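Local coordinates for protein CEL44C (Paenibacillus polymyxa, PDB 2YIH) that cleaves xyloglucan and related beta-1,4-glucans, this chain being the glycoside hydrolase family 44 part of a longer protein, at residues S332-L335 with P339-K342. The protein carries 8 engineered substitutions. Numbering follows the deposited sequence.
Sequences SEFL and PRLK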
loop_
_atom_site.group_PDB
_atom_site.type_symbol
_atom_site.label_atom_id
_atom_site.label_comp_id
_atom_site.label_asym_id
_atom_site.label_seq_id
_atom_site.Cartn_x
_atom_site.Cartn_y
_atom_site.Cartn_z
ATOM N N SER A 332 -21.863 7.474 0.122
ATOM C CA SER A 332 -21.872 6.266 0.948
ATOM C C SER A 332 -22.152 4.984 0.177
ATOM O O SER A 332 -21.860 3.906 0.673
ATOM C CB SER A 332 -22.842 6.374 2.134
ATOM O OG SER A 332 -24.174 6.490 1.663
ATOM N N GLU A 333 -22.700 5.089 -1.029
ATOM C CA GLU A 333 -22.990 3.886 -1.821
ATOM C C GLU A 333 -21.705 3.264 -2.364
ATOM O O GLU A 333 -21.720 2.135 -2.850
ATOM C CB GLU A 333 -23.980 4.175 -2.977
ATOM C CG GLU A 333 -23.390 4.956 -4.129
ATOM C CD GLU A 333 -23.576 6.481 -4.001
ATOM O OE1 GLU A 333 -23.504 7.047 -2.883
ATOM O OE2 GLU A 333 -23.812 7.110 -5.051
ATOM N N PHE A 334 -20.596 3.993 -2.243
ATOM C CA PHE A 334 -19.286 3.437 -2.588
ATOM C C PHE A 334 -18.542 2.881 -1.382
ATOM O O PHE A 334 -17.392 2.429 -1.514
ATOM C CB PHE A 334 -18.448 4.490 -3.303
ATOM C CG PHE A 334 -19.015 4.899 -4.645
ATOM C CD1 PHE A 334 -18.742 4.149 -5.786
ATOM C CD2 PHE A 334 -19.857 6.002 -4.745
ATOM C CE1 PHE A 334 -19.235 4.527 -7.021
ATOM C CE2 PHE A 334 -20.398 6.360 -5.960
ATOM C CZ PHE A 334 -20.070 5.641 -7.109
ATOM N N LEU A 335 -19.206 2.862 -0.216
ATOM C CA LEU A 335 -18.622 2.301 1.000
ATOM C C LEU A 335 -19.422 1.085 1.461
ATOM O O LEU A 335 -20.638 1.022 1.262
ATOM C CB LEU A 335 -18.597 3.366 2.121
ATOM C CG LEU A 335 -17.901 4.683 1.740
ATOM C CD1 LEU A 335 -17.975 5.692 2.926
ATOM C CD2 LEU A 335 -16.432 4.445 1.303
ATOM N N PRO A 339 -14.938 -3.891 -0.571
ATOM C CA PRO A 339 -15.855 -4.727 -1.364
ATOM C C PRO A 339 -16.323 -3.988 -2.608
ATOM O O PRO A 339 -16.484 -4.596 -3.690
ATOM C CB PRO A 339 -17.036 -4.940 -0.403
ATOM C CG PRO A 339 -16.403 -4.909 0.961
ATOM C CD PRO A 339 -15.364 -3.785 0.837
ATOM N N ARG A 340 -16.424 -2.670 -2.507
ATOM C CA ARG A 340 -16.836 -1.893 -3.681
ATOM C C ARG A 340 -15.808 -1.919 -4.819
ATOM O O ARG A 340 -16.166 -1.994 -6.011
ATOM C CB ARG A 340 -17.177 -0.455 -3.298
ATOM C CG ARG A 340 -17.796 0.328 -4.435
ATOM C CD ARG A 340 -19.211 -0.171 -4.774
ATOM N NE ARG A 340 -19.779 0.533 -5.934
ATOM C CZ ARG A 340 -19.442 0.276 -7.198
ATOM N NH1 ARG A 340 -18.520 -0.661 -7.477
ATOM N NH2 ARG A 340 -20.023 0.960 -8.192
ATOM N N LEU A 341 -14.533 -1.753 -4.460
ATOM C CA LEU A 341 -13.473 -1.854 -5.443
ATOM C C LEU A 341 -13.410 -3.242 -6.033
ATOM O O LEU A 341 -13.305 -3.401 -7.265
ATOM C CB LEU A 341 -12.135 -1.477 -4.812
ATOM C CG LEU A 341 -11.995 0.010 -4.506
ATOM C CD1 LEU A 341 -10.726 0.186 -3.667
ATOM C CD2 LEU A 341 -11.918 0.832 -5.834
ATOM N N LYS A 342 -13.504 -4.262 -5.178
ATOM C CA LYS A 342 -13.497 -5.636 -5.673
ATOM C C LYS A 342 -14.655 -5.959 -6.639
ATOM O O LYS A 342 -14.454 -6.653 -7.660
ATOM C CB LYS A 342 -13.456 -6.639 -4.507
ATOM C CG LYS A 342 -13.394 -8.105 -4.960
ATOM C CD LYS A 342 -13.504 -9.078 -3.760
ATOM C CE LYS A 342 -13.399 -10.546 -4.179
HETATM O O HOH W 1 -21.929 1.773 -5.850
#
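The carbonyl O of Glu333 accepts a hydrogen bond from a water molecule whose O lies 3.0 Å away. The same water O lies 2.5 Å from Arg340 NE, too short for a sound bond and so doubtful. If the water is placed correctly, it bridges the 3-10 turn 332-334 and helix 337-348, which precedes strand 353-359 of the parallel (beta/alpha)8 barrel. Leu335 N donates a hydrogen bond to Ser332 O, 3.0 Å away, closing the turn. Arg340 leaves the helix with CG anti to the backbone N (chi1 -172°), then bends at chi2 (69°). The bend sets the guanidinium obliquely beside the Phe334 ring, displaced from it although the planes are only 14° apart. NE comes to 3.8 Å from Phe334 CD1, and NH2 to 3.8 Å from Phe334 CE1. Glu333 O meets the guanidinium at its edge. Arg340 NH1 hydrogen-bonds to Ser344 OG one turn on in its own helix, which helps fix the group. Trp257 packs against the Phe334 ring and also touches Arg340. With an alanine here in place of Arg340, Ser344 OG would probably lose its guanidinium partner and a gap would open beside the Phe334 ring. Closer to the backbone, Arg340 CB sits 3.4 Å from Phe334 O.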